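Local coordinates for protein tail component (Lactobacillus phage J-1, PDB 5LY8) that probably binds carbohydrate receptors on the Lactobacillus casei surface through this second carbohydrate binding module of the phage's evolved distal tail protein, which also holds magnesium ions, at residues N71-I82 with I206-S217. Sequence-based numbering, arbitrary orientation. Where two conformers were deposited one is given.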
# COMPACT_ATOMS: atom_id res chain seq x y z
N ASN A 71 -17.71 -14.03 1.80
CA ASN A 71 -17.09 -14.22 0.49
C ASN A 71 -16.38 -12.91 0.10
O ASN A 71 -16.38 -12.55 -1.08
CB ASN A 71 -18.12 -14.65 -0.57
CG ASN A 71 -17.47 -15.00 -1.89
OD1 ASN A 71 -16.33 -15.48 -1.94
ND2 ASN A 71 -18.19 -14.77 -2.97
N TYR A 72 -15.76 -12.22 1.06
CA TYR A 72 -15.06 -10.97 0.72
C TYR A 72 -13.93 -10.68 1.67
O TYR A 72 -13.90 -11.18 2.79
CB TYR A 72 -16.03 -9.77 0.64
CG TYR A 72 -16.90 -9.55 1.86
CD1 TYR A 72 -16.42 -8.86 2.97
CD2 TYR A 72 -18.22 -10.00 1.89
CE1 TYR A 72 -17.22 -8.63 4.09
CE2 TYR A 72 -19.03 -9.76 3.00
CZ TYR A 72 -18.52 -9.09 4.10
OH TYR A 72 -19.31 -8.83 5.20
N TRP A 73 -13.03 -9.82 1.20
CA TRP A 73 -11.93 -9.29 2.00
C TRP A 73 -12.46 -8.12 2.82
O TRP A 73 -13.17 -7.25 2.29
CB TRP A 73 -10.80 -8.81 1.07
CG TRP A 73 -10.08 -9.92 0.37
CD1 TRP A 73 -10.45 -10.53 -0.80
CD2 TRP A 73 -8.94 -10.64 0.87
NE1 TRP A 73 -9.59 -11.59 -1.08
CE2 TRP A 73 -8.64 -11.65 -0.08
CE3 TRP A 73 -8.12 -10.50 2.00
CZ2 TRP A 73 -7.56 -12.54 0.10
CZ3 TRP A 73 -7.04 -11.36 2.16
CH2 TRP A 73 -6.76 -12.36 1.22
N ASN A 74 -12.13 -8.11 4.11
CA ASN A 74 -12.60 -7.06 5.02
C ASN A 74 -11.52 -6.71 6.03
O ASN A 74 -10.94 -7.60 6.66
CB ASN A 74 -13.87 -7.54 5.75
CG ASN A 74 -14.52 -6.50 6.63
OD1 ASN A 74 -14.10 -5.34 6.68
ND2 ASN A 74 -15.63 -6.90 7.26
N GLY A 75 -11.21 -5.42 6.16
CA GLY A 75 -10.31 -4.96 7.20
C GLY A 75 -10.28 -3.45 7.20
O GLY A 75 -10.90 -2.82 6.34
N PRO A 76 -9.55 -2.87 8.14
CA PRO A 76 -9.53 -1.41 8.27
C PRO A 76 -8.72 -0.71 7.21
O PRO A 76 -7.75 -1.27 6.69
CB PRO A 76 -8.91 -1.19 9.65
CG PRO A 76 -8.06 -2.37 9.86
CD PRO A 76 -8.79 -3.53 9.22
N SER A 77 -9.13 0.52 6.89
CA SER A 77 -8.37 1.38 6.02
C SER A 77 -8.21 2.75 6.60
O SER A 77 -9.03 3.20 7.43
CB SER A 77 -8.98 1.46 4.63
OG SER A 77 -10.07 2.37 4.64
N MET A 78 -7.18 3.45 6.12
CA MET A 78 -6.89 4.82 6.49
C MET A 78 -6.53 5.54 5.20
O MET A 78 -5.82 4.98 4.36
CB MET A 78 -5.75 4.86 7.49
CG MET A 78 -5.50 6.25 8.06
SD MET A 78 -4.27 6.26 9.38
CE MET A 78 -5.18 5.39 10.65
N SER A 79 -7.03 6.78 5.05
CA SER A 79 -6.81 7.56 3.83
C SER A 79 -6.52 8.99 4.16
O SER A 79 -6.95 9.50 5.18
CB SER A 79 -8.07 7.53 2.96
OG SER A 79 -8.37 6.21 2.55
N GLY A 80 -5.90 9.67 3.20
CA GLY A 80 -5.64 11.10 3.33
C GLY A 80 -5.59 11.75 1.97
O GLY A 80 -5.52 11.07 0.93
N THR A 81 -5.60 13.07 1.97
CA THR A 81 -5.54 13.87 0.75
C THR A 81 -4.14 14.38 0.49
O THR A 81 -3.36 14.61 1.43
CB THR A 81 -6.56 15.00 0.77
OG1 THR A 81 -6.21 15.91 1.80
CG2 THR A 81 -7.97 14.49 0.94
N ILE A 82 -3.81 14.53 -0.80
CA ILE A 82 -2.49 14.97 -1.22
C ILE A 82 -2.66 16.21 -2.08
O ILE A 82 -3.22 16.10 -3.17
CB ILE A 82 -1.73 13.86 -1.98
CG1 ILE A 82 -1.52 12.63 -1.07
CG2 ILE A 82 -0.37 14.37 -2.52
CD1 ILE A 82 -0.97 11.44 -1.88
N ILE A 206 -2.08 12.66 -9.04
CA ILE A 206 -2.55 11.99 -7.83
C ILE A 206 -3.08 13.03 -6.85
O ILE A 206 -2.61 14.19 -6.84
CB ILE A 206 -1.56 11.00 -7.17
CG1 ILE A 206 -0.28 11.70 -6.81
CG2 ILE A 206 -1.33 9.71 -8.04
CD1 ILE A 206 0.52 10.92 -5.82
N ASP A 207 -4.03 12.63 -6.00
CA ASP A 207 -4.60 13.53 -5.00
C ASP A 207 -4.94 12.83 -3.68
O ASP A 207 -5.54 13.46 -2.81
CB ASP A 207 -5.85 14.27 -5.54
CG ASP A 207 -7.04 13.34 -5.80
OD1 ASP A 207 -6.98 12.19 -5.37
OD2 ASP A 207 -8.03 13.79 -6.41
N GLY A 208 -4.56 11.57 -3.52
CA GLY A 208 -4.94 10.88 -2.30
C GLY A 208 -4.21 9.58 -2.13
O GLY A 208 -3.57 9.06 -3.06
N TRP A 209 -4.32 9.04 -0.91
CA TRP A 209 -3.74 7.74 -0.59
C TRP A 209 -4.68 6.96 0.29
O TRP A 209 -5.44 7.56 1.06
CB TRP A 209 -2.36 7.89 0.09
CG TRP A 209 -2.40 8.56 1.43
CD1 TRP A 209 -2.36 9.90 1.68
CD2 TRP A 209 -2.49 7.92 2.71
NE1 TRP A 209 -2.42 10.14 3.03
CE2 TRP A 209 -2.51 8.94 3.69
CE3 TRP A 209 -2.58 6.58 3.14
CZ2 TRP A 209 -2.58 8.67 5.06
CZ3 TRP A 209 -2.68 6.32 4.49
CH2 TRP A 209 -2.63 7.35 5.44
N THR A 210 -4.60 5.63 0.21
CA THR A 210 -5.32 4.72 1.08
C THR A 210 -4.41 3.57 1.46
O THR A 210 -3.74 3.01 0.59
CB THR A 210 -6.57 4.13 0.39
OG1 THR A 210 -7.50 5.17 0.08
CG2 THR A 210 -7.30 3.07 1.27
N ALA A 211 -4.44 3.17 2.74
CA ALA A 211 -3.79 1.95 3.23
C ALA A 211 -4.91 1.02 3.74
O ALA A 211 -5.76 1.50 4.52
CB ALA A 211 -2.81 2.28 4.34
N TRP A 212 -4.94 -0.25 3.31
CA TRP A 212 -6.03 -1.16 3.65
C TRP A 212 -5.42 -2.47 4.10
O TRP A 212 -4.51 -2.99 3.45
CB TRP A 212 -6.95 -1.32 2.43
CG TRP A 212 -8.11 -2.25 2.57
CD1 TRP A 212 -9.02 -2.32 3.60
CD2 TRP A 212 -8.52 -3.24 1.62
NE1 TRP A 212 -9.98 -3.28 3.34
CE2 TRP A 212 -9.69 -3.86 2.12
CE3 TRP A 212 -7.99 -3.67 0.39
CZ2 TRP A 212 -10.37 -4.86 1.41
CZ3 TRP A 212 -8.66 -4.68 -0.30
CH2 TRP A 212 -9.81 -5.28 0.22
N PHE A 213 -5.97 -3.05 5.19
CA PHE A 213 -5.40 -4.24 5.81
C PHE A 213 -6.45 -5.33 6.05
O PHE A 213 -6.81 -5.63 7.19
CB PHE A 213 -4.75 -3.86 7.14
CG PHE A 213 -3.63 -2.86 7.02
CD1 PHE A 213 -3.89 -1.49 7.02
CD2 PHE A 213 -2.33 -3.29 6.85
CE1 PHE A 213 -2.85 -0.57 6.92
CE2 PHE A 213 -1.29 -2.36 6.72
CZ PHE A 213 -1.57 -1.01 6.74
N PRO A 214 -6.93 -5.97 4.99
CA PRO A 214 -7.99 -6.98 5.16
C PRO A 214 -7.53 -8.41 5.43
O PRO A 214 -6.44 -8.84 5.05
CB PRO A 214 -8.72 -6.94 3.80
CG PRO A 214 -7.57 -6.63 2.82
CD PRO A 214 -6.71 -5.65 3.56
N GLY A 215 -8.45 -9.15 6.06
CA GLY A 215 -8.42 -10.60 6.13
C GLY A 215 -9.53 -11.14 5.23
O GLY A 215 -10.33 -10.37 4.69
N PHE A 216 -9.58 -12.45 5.04
CA PHE A 216 -10.62 -13.02 4.19
C PHE A 216 -11.48 -13.97 4.99
O PHE A 216 -10.98 -14.94 5.56
CB PHE A 216 -10.00 -13.82 3.02
CG PHE A 216 -11.07 -14.26 2.04
CD1 PHE A 216 -11.61 -13.37 1.13
CD2 PHE A 216 -11.58 -15.55 2.08
CE1 PHE A 216 -12.63 -13.75 0.26
CE2 PHE A 216 -12.59 -15.94 1.20
CZ PHE A 216 -13.13 -15.02 0.31
N SER A 217 -12.81 -13.73 4.96
CA SER A 217 -13.81 -14.63 5.57
C SER A 217 -13.45 -14.94 7.03
O SER A 217 -13.03 -14.01 7.73
CB SER A 217 -13.91 -15.89 4.71
OG SER A 217 -14.96 -16.74 5.17
O HOH W 1 -13.59 -11.05 5.36
O HOH W 2 -2.52 13.00 3.59
O HOH W 3 -3.21 16.68 -5.85
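Trp-73 and Phe-216 face each other as a non-hydrogen-bonded pair near one end of two antiparallel strands, and the phenyl ring turns its edge toward the indole face, the planes 55° apart. Phe-216 CB sits almost squarely over the six-membered ring, 3.7 Å from its centroid, while CD1 reaches the pyrrole side, 3.5 Å from Trp-73 NE1. With CG anti to the backbone N (chi1 -173°), the Phe-216 ring runs past the indole to the backbone of Asn-71 and Tyr-72. At the root of the Trp-73 side chain, CB touches Trp-212 CH2 at 3.8 Å.

At the far end the indole comes from the other strand: Trp-209 chi1 of 64° lays it over the backbone of Gly-80, whose N is 3.5 Å from Trp-209 CE2. With no side chain, Gly-80 lets the ring lie this close. Met-78 CG lies against Trp-209 CH2 (4.0 Å), Ile-82 CG1 meets the opposite part of the ring at its edge, and a water links Trp-209 NE1 to Thr-81 O. Ile-82 CD1 reaches Gly-208 O (3.7 Å), and Ile-82 N bonds to Asp-207 O (2.9 Å). Between Trp-73 and Trp-209 paired backbone bonds, such as Ala-211 N to Met-78 O at 2.8 Å, are interrupted at Pro-76, where one bond from Phe-213 N bridges the strands.

The strand pair belongs to one sheet of a concanavalin-like beta-sandwich. Strand 110-118 flanks 208-216, and strands 30-31 and 49-50 pair with 73-81; Ile-82 and Ala-211 pack on strand 223-238 of the other large sheet, and Trp-209 stacks on Tyr-18 of strand 11-20.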